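Local coordinates for regulatory protein ASNC (Escherichia coli, PDB 2CG4) that activates transcription of asnA, regulates its own gene and represses gidA expression at a post-transcriptional level, as a DNA-binding protein of the Lrp/AsnC family, at the interface of chains A and B and the interface of chains A and C. Residues are numbered along the deposited sequence; one frame, centred on the assembly and turned at random. Chains: chain A/B/C, Regulatory protein ASNC.

Contacts 1 and 3 are neighbouring patches of one two-fold A–B interface, the centres of their C-alpha atoms about 7 Å apart, and they share A:Pro61, A:Tyr66 and B:Ile150. Contact 1 sets the C-terminal tail of chain B against A:Pro61 and A:Tyr66 and against strands 95-101 and 107-113 of chain A; contact 3 carries the same tail on to strand 52-59 of chain A and the DNA-binding part of chain B. Contact 2 lies about 18 Å from contact 1 and 23 Å from contact 3, and joins chain A to chain C. The two interfaces would fit a tetramer of dimers, eight chains in all.

Contact 1: the interface of chains A and B. Residues chain A 61, 66, 96, 112; chain B 149-150.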
loop_
_atom_site.group_PDB
_atom_site.type_symbol
_atom_site.label_atom_id
_atom_site.label_comp_id
_atom_site.label_asym_id
_atom_site.label_seq_id
_atom_site.Cartn_x
_atom_site.Cartn_y
_atom_site.Cartn_z
ATOM N N PRO A 61 25.807 0.588 -21.415
ATOM C CA PRO A 61 26.041 1.558 -20.347
ATOM C C PRO A 61 26.825 0.934 -19.202
ATOM O O PRO A 61 27.609 1.616 -18.542
ATOM C CB PRO A 61 24.624 1.913 -19.874
ATOM C CG PRO A 61 23.726 1.501 -20.989
ATOM C CD PRO A 61 24.375 0.301 -21.592
ATOM N N TYR A 66 28.096 2.280 -15.780
ATOM C CA TYR A 66 26.799 2.571 -15.174
ATOM C C TYR A 66 26.264 1.359 -14.411
ATOM O O TYR A 66 25.507 0.549 -14.945
ATOM C CB TYR A 66 25.808 3.053 -16.233
ATOM C CG TYR A 66 26.181 4.399 -16.832
ATOM C CD1 TYR A 66 27.100 4.496 -17.873
ATOM C CD2 TYR A 66 25.619 5.570 -16.349
ATOM C CE1 TYR A 66 27.437 5.720 -18.415
ATOM C CE2 TYR A 66 25.954 6.800 -16.883
ATOM C CZ TYR A 66 26.858 6.868 -17.912
ATOM O OH TYR A 66 27.180 8.096 -18.433
ATOM N N THR A 96 17.019 9.097 -18.706
ATOM C CA THR A 96 17.009 8.594 -20.059
ATOM C C THR A 96 15.603 8.307 -20.616
ATOM O O THR A 96 15.424 8.161 -21.825
ATOM C CB THR A 96 17.851 7.304 -20.176
ATOM O OG1 THR A 96 17.394 6.344 -19.217
ATOM C CG2 THR A 96 19.330 7.594 -19.940
ATOM N N MET A 112 19.995 6.625 -15.134
ATOM C CA MET A 112 21.178 5.791 -15.290
ATOM C C MET A 112 22.353 6.463 -14.604
ATOM O O MET A 112 22.730 7.580 -14.966
ATOM C CB MET A 112 21.489 5.624 -16.773
ATOM C CG MET A 112 20.472 4.792 -17.525
ATOM S SD MET A 112 20.435 3.100 -16.920
ATOM C CE MET A 112 22.037 2.508 -17.445
ATOM N N THR B 149 19.148 8.173 -24.329
ATOM C CA THR B 149 20.291 7.298 -24.150
ATOM C C THR B 149 21.169 7.905 -23.050
ATOM O O THR B 149 21.078 9.105 -22.789
ATOM C CB THR B 149 21.062 7.192 -25.495
ATOM O OG1 THR B 149 21.271 5.814 -25.847
ATOM C CG2 THR B 149 22.386 7.928 -25.434
ATOM N N ILE B 150 21.998 7.100 -22.388
ATOM C CA ILE B 150 23.130 7.670 -21.641
ATOM C C ILE B 150 23.955 8.583 -22.548
ATOM O O ILE B 150 24.208 8.255 -23.706
ATOM C CB ILE B 150 24.060 6.594 -21.020
ATOM C CG1 ILE B 150 24.621 5.663 -22.097
ATOM C CG2 ILE B 150 23.332 5.804 -19.937
ATOM C CD1 ILE B 150 25.849 4.911 -21.664
#
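B:Ile150, near the C-terminus of chain B, pushes its two branches into an apolar pocket of chain A made by A:Pro61, A:Tyr66 and A:Met112. The longer branch ends on the proline, CD1 lying 3.6 Å from A:Pro61 CA and nearly as close to CB; the two side chains meet at about a right angle. The same methyl is 3.7 Å from CE1 of the A:Tyr66 ring. The shorter branch covers the ring itself, with CG2 of B:Ile150 4.1 Å above the plane of A:Tyr66 and over its centre. CG2 of B:Ile150 also meets the start of the methionine side chain, 3.7 Å from A:Met112 CB. The isoleucine spreads in this way because CG1 sits between the backbone N and the carbonyl carbon (chi1 58°), leaving CG2 anti to the carbonyl carbon. Next to it, the methyl of A:Thr96 bears on the backbone of the tail, CG2 lying 3.6 Å from the carbonyl carbon of B:Thr149. In the second shell, the carbonyl O of A:Pro61 lies in plane at the edge of the tyrosine ring. A:Met112 and A:Thr96 come from strands 107-113 and 95-101 of the ligand-binding domain. The patch therefore clasps the tail of one subunit to its partner through apolar contact, and its two-fold twin does the same with the chains exchanged, probably helping to hold the A–B pair together.

Contact 2: the interface of chains A and C. Residues chain A 116, 120, 124; chain C 141-143.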
loop_
_atom_site.group_PDB
_atom_site.type_symbol
_atom_site.label_atom_id
_atom_site.label_comp_id
_atom_site.label_asym_id
_atom_site.label_seq_id
_atom_site.Cartn_x
_atom_site.Cartn_y
_atom_site.Cartn_z
ATOM N N ILE A 116 25.997 4.395 -6.389
ATOM C CA ILE A 116 24.960 4.846 -5.467
ATOM C C ILE A 116 25.300 6.208 -4.856
ATOM O O ILE A 116 24.412 6.928 -4.424
ATOM C CB ILE A 116 24.566 3.805 -4.369
ATOM C CG1 ILE A 116 25.317 4.057 -3.066
ATOM C CG2 ILE A 116 24.727 2.362 -4.854
ATOM C CD1 ILE A 116 24.452 3.854 -1.846
ATOM N N GLN A 120 22.608 9.183 -5.294
ATOM C CA GLN A 120 22.228 9.961 -4.132
ATOM C C GLN A 120 22.316 11.468 -4.405
ATOM O O GLN A 120 21.451 12.225 -3.979
ATOM C CB GLN A 120 23.109 9.569 -2.943
ATOM C CG GLN A 120 23.002 10.485 -1.742
ATOM C CD GLN A 120 24.126 11.498 -1.680
ATOM O OE1 GLN A 120 25.292 11.150 -1.845
ATOM N NE2 GLN A 120 23.778 12.762 -1.451
ATOM N N ILE A 124 18.856 13.940 -4.585
ATOM C CA ILE A 124 18.752 14.999 -3.591
ATOM C C ILE A 124 18.865 16.375 -4.241
ATOM O O ILE A 124 18.085 17.275 -3.947
ATOM C CB ILE A 124 19.800 14.821 -2.467
ATOM C CG1 ILE A 124 19.603 13.468 -1.767
ATOM C CG2 ILE A 124 19.697 15.950 -1.449
ATOM C CD1 ILE A 124 20.581 13.189 -0.631
ATOM N N VAL C 141 20.272 1.966 1.383
ATOM C CA VAL C 141 20.788 3.161 2.014
ATOM C C VAL C 141 21.628 3.942 1.014
ATOM O O VAL C 141 22.575 3.414 0.412
ATOM C CB VAL C 141 21.627 2.841 3.280
ATOM C CG1 VAL C 141 21.998 4.125 3.993
ATOM C CG2 VAL C 141 20.861 1.907 4.225
ATOM N N LEU C 142 21.262 5.206 0.828
ATOM C CA LEU C 142 21.971 6.063 -0.098
ATOM C C LEU C 142 22.822 6.985 0.728
ATOM O O LEU C 142 23.876 7.423 0.292
ATOM C CB LEU C 142 20.994 6.833 -0.998
ATOM C CG LEU C 142 20.082 5.979 -1.895
ATOM C CD1 LEU C 142 19.376 6.804 -2.951
ATOM C CD2 LEU C 142 20.838 4.821 -2.547
ATOM N N GLN C 143 22.368 7.229 1.951
ATOM C CA GLN C 143 23.034 8.116 2.888
ATOM C C GLN C 143 22.723 7.605 4.294
ATOM O O GLN C 143 21.600 7.178 4.574
ATOM C CB GLN C 143 22.511 9.555 2.714
ATOM C CG GLN C 143 23.556 10.652 2.855
ATOM C CD GLN C 143 22.951 12.067 2.877
ATOM O OE1 GLN C 143 22.592 12.583 3.934
ATOM N NE2 GLN C 143 22.855 12.696 1.708
#
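A:Ile116 and A:Gln120, one turn apart at the start of helix 116-127, lie against C:Leu142, which joins strands 133-141 and 143-147 in the ligand-binding domain typical of the Lrp/AsnC family. This two-fold A–C junction probably links dimers in the eight-chain assembly. The packed part is aliphatic. A:Ile116 reaches chain C with its tip, CD1 lying 3.8 Å from C:Leu142 CA and about equally far from the CD2 branch of that leucine. One turn on, CB of A:Gln120 meets CB of C:Leu142 at 4.0 Å. CG of A:Gln120 comes 3.8 Å from the carbonyl O of C:Leu142. The glutamine starts with CG anti to the backbone N (chi1 169°) and then bends at chi2, turning its amide toward C:Gln143. Here the contact turns polar. C:Gln143, extended beyond CG, brings NE2 within 3.3 Å of NE2 of A:Gln120: two amide NH2 groups, both donors as modelled, so the pair is no hydrogen bond and the amide orientations are perhaps doubtful. The amide planes stand 82° apart. Farther along the helix, the side chains of A:Ile124 and C:Gln143 cross at about a right angle, CD1 of the isoleucine 3.3 Å from NE2. A:Ile124 loses little surface to chain C, 7 Å² against 43 Å² for A:Gln120.

Contact 3: the interface of chains A and B. Residues chain A 59-61, 64, 66; chain B 14, 18, 51, 150, 152.
A:Val59, at the end of strand 52-59, fits between the backbone of B:Ile51 and helix 8-19 of chain B, in the DNA-binding helix-turn-helix domain. Its CB is 3.8 Å from the carbonyl O of B:Ile51 and also near the sulphur of B:Met18. From there the valine forks. CG1 turns toward the C-terminal tail and meets CD1 of B:Ile150 at 3.9 Å. CG2 lies 3.6 Å from the carbonyl O of B:Ile51 and points to the helix, 3.7 Å from SD of B:Met18 and 4.0 Å from CD2 of B:Leu14. The methionine offers its sulphur here, bent at chi3 and crossing the valine at an oblique angle. A:Leu64 packs beside the valine. With CG anti to the carbonyl carbon (chi1 -76°), its CD1 branch touches CD1 of B:Ile150 at 3.6 Å and borders B:Pro152, while CD2 faces the CG2 methyl of B:Ile51 at 4.0 Å, the two side chains at about a right angle. The isoleucine already set against A:Pro61 and A:Tyr66 thus has its tip enclosed further. This contact ties strand 52-59 to the partner's DNA-binding domain and may help fix its position. The backbone N of A:Ser60 donates a 2.7 Å hydrogen bond to the carbonyl O of B:Ile51.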
loop_
_atom_site.group_PDB
_atom_site.type_symbol
_atom_site.label_atom_id
_atom_site.label_comp_id
_atom_site.label_asym_id
_atom_site.label_seq_id
_atom_site.Cartn_x
_atom_site.Cartn_y
_atom_site.Cartn_z
ATOM N N VAL A 59 25.304 1.048 -27.690
ATOM C CA VAL A 59 26.336 1.123 -26.671
ATOM C C VAL A 59 25.881 0.321 -25.447
ATOM O O VAL A 59 24.696 0.027 -25.303
ATOM C CB VAL A 59 26.607 2.607 -26.316
ATOM C CG1 VAL A 59 26.664 2.818 -24.822
ATOM C CG2 VAL A 59 27.879 3.094 -26.990
ATOM N N SER A 60 26.809 -0.053 -24.577
ATOM C CA SER A 60 26.442 -0.760 -23.349
ATOM C C SER A 60 26.816 0.041 -22.118
ATOM O O SER A 60 27.997 0.154 -21.795
ATOM C CB SER A 60 27.108 -2.138 -23.280
ATOM O OG SER A 60 27.171 -2.602 -21.941
ATOM N N PRO A 61 25.807 0.588 -21.415
ATOM C CA PRO A 61 26.041 1.558 -20.347
ATOM C C PRO A 61 26.825 0.934 -19.202
ATOM O O PRO A 61 27.609 1.616 -18.542
ATOM C CB PRO A 61 24.624 1.913 -19.874
ATOM C CG PRO A 61 23.726 1.501 -20.989
ATOM C CD PRO A 61 24.375 0.301 -21.592
ATOM N N LEU A 64 30.345 0.851 -19.670
ATOM C CA LEU A 64 30.800 2.225 -19.480
ATOM C C LEU A 64 30.773 2.624 -18.008
ATOM O O LEU A 64 31.055 3.775 -17.658
ATOM C CB LEU A 64 29.959 3.188 -20.315
ATOM C CG LEU A 64 30.267 3.194 -21.815
ATOM C CD1 LEU A 64 29.151 3.858 -22.607
ATOM C CD2 LEU A 64 31.604 3.883 -22.085
ATOM N N TYR A 66 28.096 2.280 -15.780
ATOM C CA TYR A 66 26.799 2.571 -15.174
ATOM C C TYR A 66 26.264 1.359 -14.411
ATOM O O TYR A 66 25.507 0.549 -14.945
ATOM C CB TYR A 66 25.808 3.053 -16.233
ATOM C CG TYR A 66 26.181 4.399 -16.832
ATOM C CD1 TYR A 66 27.100 4.496 -17.873
ATOM C CD2 TYR A 66 25.619 5.570 -16.349
ATOM C CE1 TYR A 66 27.437 5.720 -18.415
ATOM C CE2 TYR A 66 25.954 6.800 -16.883
ATOM C CZ TYR A 66 26.858 6.868 -17.912
ATOM O OH TYR A 66 27.180 8.096 -18.433
ATOM N N LEU B 14 32.158 8.040 -29.781
ATOM C CA LEU B 14 30.860 7.507 -29.370
ATOM C C LEU B 14 29.718 8.481 -29.652
ATOM O O LEU B 14 28.734 8.113 -30.279
ATOM C CB LEU B 14 30.883 7.114 -27.890
ATOM C CG LEU B 14 31.556 5.776 -27.569
ATOM C CD1 LEU B 14 31.228 5.332 -26.158
ATOM C CD2 LEU B 14 31.164 4.709 -28.568
ATOM N N MET B 18 26.793 7.458 -32.244
ATOM C CA MET B 18 25.530 7.201 -31.581
ATOM C C MET B 18 24.435 8.049 -32.212
ATOM O O MET B 18 23.256 7.727 -32.096
ATOM C CB MET B 18 25.647 7.439 -30.068
ATOM C CG MET B 18 26.283 6.263 -29.329
ATOM S SD MET B 18 26.400 6.454 -27.542
ATOM C CE MET B 18 26.342 8.247 -27.400
ATOM N N ILE B 51 31.710 -2.358 -25.223
ATOM C CA ILE B 51 31.118 -1.026 -25.070
ATOM C C ILE B 51 30.207 -0.698 -26.252
ATOM O O ILE B 51 29.073 -0.227 -26.073
ATOM C CB ILE B 51 32.201 0.067 -24.948
ATOM C CG1 ILE B 51 32.793 0.087 -23.540
ATOM C CG2 ILE B 51 31.634 1.429 -25.272
ATOM C CD1 ILE B 51 34.292 0.241 -23.519
ATOM N N ILE B 150 21.998 7.100 -22.388
ATOM C CA ILE B 150 23.130 7.670 -21.641
ATOM C C ILE B 150 23.955 8.583 -22.548
ATOM O O ILE B 150 24.208 8.255 -23.706
ATOM C CB ILE B 150 24.060 6.594 -21.020
ATOM C CG1 ILE B 150 24.621 5.663 -22.097
ATOM C CG2 ILE B 150 23.332 5.804 -19.937
ATOM C CD1 ILE B 150 25.849 4.911 -21.664
ATOM N N PRO B 152 27.453 9.648 -22.849
ATOM C CA PRO B 152 28.750 9.283 -22.262
ATOM C C PRO B 152 29.845 10.311 -22.550
ATOM O O PRO B 152 30.757 10.480 -21.736
ATOM C CB PRO B 152 29.085 7.958 -22.953
ATOM C CG PRO B 152 28.410 8.050 -24.277
ATOM C CD PRO B 152 27.156 8.857 -24.059
#